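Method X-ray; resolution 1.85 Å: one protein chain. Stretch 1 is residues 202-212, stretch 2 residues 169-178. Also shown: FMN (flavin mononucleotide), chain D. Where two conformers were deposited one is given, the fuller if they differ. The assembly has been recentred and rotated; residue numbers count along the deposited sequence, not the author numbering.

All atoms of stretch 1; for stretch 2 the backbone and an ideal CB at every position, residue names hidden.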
# COMPACT_ATOMS: atom_id res chain seq x y z
N GLU A 202 -7.80 -23.76 12.90
CA GLU A 202 -8.97 -24.32 13.57
C GLU A 202 -10.06 -23.26 13.66
O GLU A 202 -11.24 -23.54 13.44
CB GLU A 202 -8.61 -24.81 14.98
CG GLU A 202 -7.37 -25.68 15.03
CD GLU A 202 -7.40 -26.66 16.17
OE1 GLU A 202 -7.85 -26.28 17.28
OE2 GLU A 202 -6.97 -27.82 15.97
N GLN A 203 -9.65 -22.04 13.98
CA GLN A 203 -10.59 -20.93 14.09
C GLN A 203 -11.27 -20.67 12.75
O GLN A 203 -12.49 -20.47 12.69
CB GLN A 203 -9.85 -19.66 14.51
CG GLN A 203 -9.24 -19.69 15.90
CD GLN A 203 -8.41 -18.46 16.19
OE1 GLN A 203 -8.87 -17.33 16.01
NE2 GLN A 203 -7.18 -18.66 16.65
N MET A 204 -10.49 -20.69 11.68
CA MET A 204 -11.01 -20.43 10.34
C MET A 204 -11.97 -21.51 9.84
O MET A 204 -13.00 -21.19 9.24
CB MET A 204 -9.85 -20.27 9.35
CG MET A 204 -10.27 -19.84 7.94
SD MET A 204 -11.23 -18.30 7.91
CE MET A 204 -9.94 -17.07 8.19
N SER A 205 -11.64 -22.77 10.07
CA SER A 205 -12.51 -23.85 9.61
C SER A 205 -13.86 -23.74 10.31
O SER A 205 -14.91 -23.87 9.67
CB SER A 205 -11.86 -25.22 9.91
OG SER A 205 -11.57 -25.36 11.29
N GLU A 206 -13.83 -23.48 11.61
CA GLU A 206 -15.06 -23.34 12.39
C GLU A 206 -15.88 -22.17 11.85
O GLU A 206 -17.09 -22.27 11.69
CB GLU A 206 -14.73 -23.10 13.87
CG GLU A 206 -14.04 -24.27 14.55
CD GLU A 206 -13.80 -24.03 16.03
OE1 GLU A 206 -14.77 -23.70 16.74
OE2 GLU A 206 -12.64 -24.17 16.48
N TYR A 207 -15.20 -21.06 11.58
CA TYR A 207 -15.85 -19.86 11.05
C TYR A 207 -16.54 -20.14 9.72
O TYR A 207 -17.69 -19.77 9.52
CB TYR A 207 -14.82 -18.75 10.86
CG TYR A 207 -15.36 -17.55 10.11
CD1 TYR A 207 -16.21 -16.64 10.72
CD2 TYR A 207 -15.03 -17.36 8.76
CE1 TYR A 207 -16.73 -15.55 10.01
CE2 TYR A 207 -15.54 -16.28 8.05
CZ TYR A 207 -16.39 -15.38 8.68
OH TYR A 207 -16.90 -14.31 7.98
N MET A 208 -15.82 -20.79 8.81
CA MET A 208 -16.36 -21.11 7.50
C MET A 208 -17.55 -22.06 7.60
O MET A 208 -18.55 -21.90 6.89
CB MET A 208 -15.29 -21.75 6.62
CG MET A 208 -14.18 -20.80 6.21
SD MET A 208 -14.82 -19.40 5.28
CE MET A 208 -15.01 -20.12 3.64
N ASN A 209 -17.45 -23.03 8.49
CA ASN A 209 -18.51 -24.01 8.69
C ASN A 209 -19.83 -23.33 9.02
O ASN A 209 -20.81 -23.46 8.29
CB ASN A 209 -18.12 -24.98 9.81
CG ASN A 209 -19.12 -26.12 9.97
OD1 ASN A 209 -18.97 -26.97 10.84
ND2 ASN A 209 -20.14 -26.14 9.12
N LYS A 210 -19.85 -22.59 10.13
CA LYS A 210 -21.05 -21.89 10.56
C LYS A 210 -21.46 -20.79 9.59
O LYS A 210 -22.64 -20.42 9.52
CB LYS A 210 -20.84 -21.29 11.95
CG LYS A 210 -20.58 -22.33 13.03
CD LYS A 210 -20.46 -21.69 14.40
CE LYS A 210 -20.19 -22.73 15.47
NZ LYS A 210 -20.09 -22.12 16.82
N ARG A 211 -20.50 -20.26 8.85
CA ARG A 211 -20.76 -19.19 7.89
C ARG A 211 -21.43 -19.73 6.63
O ARG A 211 -22.32 -19.08 6.07
CB ARG A 211 -19.44 -18.49 7.52
CG ARG A 211 -19.60 -17.33 6.55
CD ARG A 211 -20.42 -16.21 7.15
NE ARG A 211 -20.59 -15.10 6.21
CZ ARG A 211 -21.35 -14.03 6.45
NH1 ARG A 211 -22.00 -13.92 7.59
NH2 ARG A 211 -21.45 -13.08 5.53
N THR A 212 -21.00 -20.90 6.18
CA THR A 212 -21.55 -21.52 4.98
C THR A 212 -22.52 -22.65 5.31
O THR A 212 -23.00 -23.34 4.42
CB THR A 212 -20.44 -22.09 4.09
OG1 THR A 212 -19.73 -23.11 4.80
CG2 THR A 212 -19.47 -20.99 3.67
N UNK A 169 -24.45 -6.55 4.05
CA UNK A 169 -23.24 -6.09 4.72
C UNK A 169 -22.31 -7.20 5.19
O UNK A 169 -21.28 -6.93 5.81
CB UNK A 169 -23.63 -5.23 5.92
N UNK A 170 -22.66 -8.45 4.90
CA UNK A 170 -21.83 -9.59 5.24
C UNK A 170 -21.40 -9.66 6.71
O UNK A 170 -22.17 -9.31 7.61
CB UNK A 170 -20.58 -9.57 4.35
N UNK A 171 -20.18 -10.12 6.96
CA UNK A 171 -19.65 -10.23 8.31
C UNK A 171 -18.12 -10.21 8.30
O UNK A 171 -17.49 -10.48 7.27
CB UNK A 171 -20.16 -11.51 8.98
N UNK A 172 -17.54 -9.90 9.45
CA UNK A 172 -16.09 -9.85 9.58
C UNK A 172 -15.45 -11.23 9.53
O UNK A 172 -15.97 -12.20 10.09
CB UNK A 172 -15.71 -9.15 10.89
N UNK A 173 -14.32 -11.32 8.84
CA UNK A 173 -13.58 -12.56 8.68
C UNK A 173 -12.40 -12.58 9.65
O UNK A 173 -11.62 -11.63 9.70
CB UNK A 173 -13.10 -12.72 7.24
N UNK A 174 -12.25 -13.67 10.42
CA UNK A 174 -11.16 -13.81 11.39
C UNK A 174 -9.78 -13.54 10.80
O UNK A 174 -9.50 -13.92 9.66
CB UNK A 174 -11.18 -15.22 11.99
N UNK A 175 -8.92 -12.91 11.59
CA UNK A 175 -7.55 -12.61 11.16
C UNK A 175 -6.58 -13.39 12.03
O UNK A 175 -6.94 -13.89 13.10
CB UNK A 175 -7.26 -11.11 11.24
N UNK A 176 -5.34 -13.52 11.55
CA UNK A 176 -4.30 -14.22 12.29
C UNK A 176 -4.16 -13.61 13.68
O UNK A 176 -4.45 -12.43 13.88
CB UNK A 176 -2.97 -14.17 11.54
N UNK A 177 -3.74 -14.42 14.67
CA UNK A 177 -3.57 -13.88 16.02
C UNK A 177 -2.60 -12.70 15.93
O UNK A 177 -1.64 -12.74 15.17
CB UNK A 177 -3.06 -14.95 16.99
N UNK A 178 -2.86 -11.65 16.70
CA UNK A 178 -2.02 -10.46 16.67
C UNK A 178 -0.53 -10.77 16.83
O UNK A 178 0.31 -10.17 16.15
CB UNK A 178 -2.46 -9.49 17.77
N1 FMN D . -11.70 -9.98 -3.58
C2 FMN D . -12.33 -10.41 -4.69
O2 FMN D . -13.45 -10.84 -4.66
N3 FMN D . -11.69 -10.38 -5.98
C4 FMN D . -10.39 -9.89 -6.15
O4 FMN D . -9.89 -9.88 -7.26
C4A FMN D . -9.70 -9.40 -4.95
N5 FMN D . -8.42 -8.91 -5.04
C5A FMN D . -7.87 -8.30 -3.93
C6 FMN D . -6.61 -7.62 -4.10
C7 FMN D . -6.01 -6.93 -3.05
C7M FMN D . -4.72 -6.18 -3.30
C8 FMN D . -6.65 -6.92 -1.72
C8M FMN D . -6.07 -6.15 -0.56
C9 FMN D . -7.88 -7.61 -1.52
C9A FMN D . -8.50 -8.29 -2.61
N10 FMN D . -9.82 -8.95 -2.52
C10 FMN D . -10.43 -9.46 -3.65
C1' FMN D . -10.51 -9.02 -1.19
C2' FMN D . -9.91 -10.11 -0.25
O2' FMN D . -10.40 -11.39 -0.67
C3' FMN D . -10.34 -9.78 1.18
O3' FMN D . -9.76 -8.50 1.54
C4' FMN D . -9.84 -10.84 2.19
O4' FMN D . -10.44 -12.12 1.93
C5' FMN D . -10.16 -10.35 3.59
O5' FMN D . -11.71 -10.35 3.81
P FMN D . -12.35 -9.00 4.18
O1P FMN D . -12.05 -8.68 5.57
O2P FMN D . -13.78 -9.12 4.02
O3P FMN D . -11.84 -7.93 3.32

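Position 169 points its CA-to-CB bond away from the helix of stretch 1, and nothing of that helix lies within 5.5 Å of the ideal CB. Almost any side chain would fit. It is Arg 169, which makes no contact here.

Position 170 has a positive phi, 53°, which glycine tolerates best. Its CB points sideways, 3.8 Å from Arg 211 NH2. A small polar or acidic residue would suit. The residue is Ser 170. Its OG lies 3.0 Å from Arg 211 NH2, but the angle is poor and no hydrogen bond forms.

Position 171 is extended and points toward the helix. The ideal CB is already 3.3 Å from Arg 211 NH1, so there is little room straight ahead. A small side chain, alanine, serine or glycine, is favoured. Ala 171 is found, and its CB sits over one face of the Arg 211 guanidinium.

Position 172 points away into space free of stretch 1. A polar or charged residue would do. It is Lys 172. The backbone makes the approach: Lys 172 O is 3.1 Å from Tyr 207 OH.

Position 173 points sideways, with its CB 4.2 Å from Tyr 207 OH. The FMN phosphate and ribityl chain lie farther along, so a long basic side chain is a good candidate. Lys 173 fits. Its CG packs 4.1 Å from Met 204 CE, and the chain then leads away. Its NZ donates a hydrogen bond to FMN O4' at 2.7 Å.

Position 174 points toward the helix, among Gln 203, Met 204 and Tyr 207. Phi is -52°, within proline's range, and the Tyr 207 ring offers a flat apolar surface. Proline or another compact apolar residue would suit. Pro 174 lays its CD over the ring face, 3.5 Å from Tyr 207 CG, in a CH-pi contact. Its CB is 4.3 Å from Met 204 CE.

Position 175 points away from the helix, but the FMN phosphate is within range of a long side chain. Arginine or lysine is plausible. Arg 175 donates from NH1 and NH2 to FMN O1P, at 3.0 and 2.7 Å. A water joins Arg 175 O to Gln 203 OE1.

Position 176 also points away, so stretch 1 sets no preference. It is Leu 176.

Position 177 points sideways, with phi -57°, which permits proline among many others. Pro 177 brings its CG within 4.3 Å of Gln 203 NE2.

Position 178 is out of reach. It is Gln 178.

Stretch 2, residues 169-178: RSAKKPRLPQ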
# COMPACT_ATOMS: atom_id res chain seq x y z
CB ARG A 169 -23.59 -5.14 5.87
CG ARG A 169 -23.94 -3.74 5.37
CD ARG A 169 -24.11 -2.74 6.50
NE ARG A 169 -24.49 -1.41 6.02
CZ ARG A 169 -23.66 -0.56 5.41
NH1 ARG A 169 -22.39 -0.89 5.22
NH2 ARG A 169 -24.10 0.62 5.01
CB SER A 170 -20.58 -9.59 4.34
OG SER A 170 -19.81 -10.76 4.48
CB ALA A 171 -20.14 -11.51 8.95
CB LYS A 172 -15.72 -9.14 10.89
CG LYS A 172 -16.11 -7.66 10.91
CD LYS A 172 -15.84 -7.02 12.26
CE LYS A 172 -14.36 -7.03 12.61
NZ LYS A 172 -14.10 -6.35 13.91
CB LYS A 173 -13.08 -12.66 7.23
CG LYS A 173 -12.34 -13.94 6.90
CD LYS A 173 -11.77 -13.87 5.48
CE LYS A 173 -12.86 -13.60 4.46
NZ LYS A 173 -12.34 -13.64 3.07
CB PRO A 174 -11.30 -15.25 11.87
CG PRO A 174 -12.76 -15.53 11.72
CD PRO A 174 -13.06 -14.90 10.37
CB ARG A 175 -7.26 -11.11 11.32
CG ARG A 175 -8.13 -10.19 10.47
CD ARG A 175 -7.87 -10.41 9.00
NE ARG A 175 -8.27 -9.27 8.18
CZ ARG A 175 -9.40 -9.19 7.48
NH1 ARG A 175 -10.26 -10.20 7.48
NH2 ARG A 175 -9.64 -8.11 6.75
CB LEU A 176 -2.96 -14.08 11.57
CG LEU A 176 -2.69 -14.94 10.33
CD1 LEU A 176 -1.63 -14.27 9.46
CD2 LEU A 176 -2.24 -16.33 10.77
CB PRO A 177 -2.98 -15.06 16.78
CG PRO A 177 -3.63 -16.23 16.13
CD PRO A 177 -3.54 -15.88 14.65
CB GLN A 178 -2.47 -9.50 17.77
CG GLN A 178 -1.81 -8.15 17.74
CD GLN A 178 -2.46 -7.19 18.72
OE1 GLN A 178 -3.68 -7.05 18.74
NE2 GLN A 178 -1.65 -6.53 19.54
O HOH W 1 -6.91 -15.20 15.48
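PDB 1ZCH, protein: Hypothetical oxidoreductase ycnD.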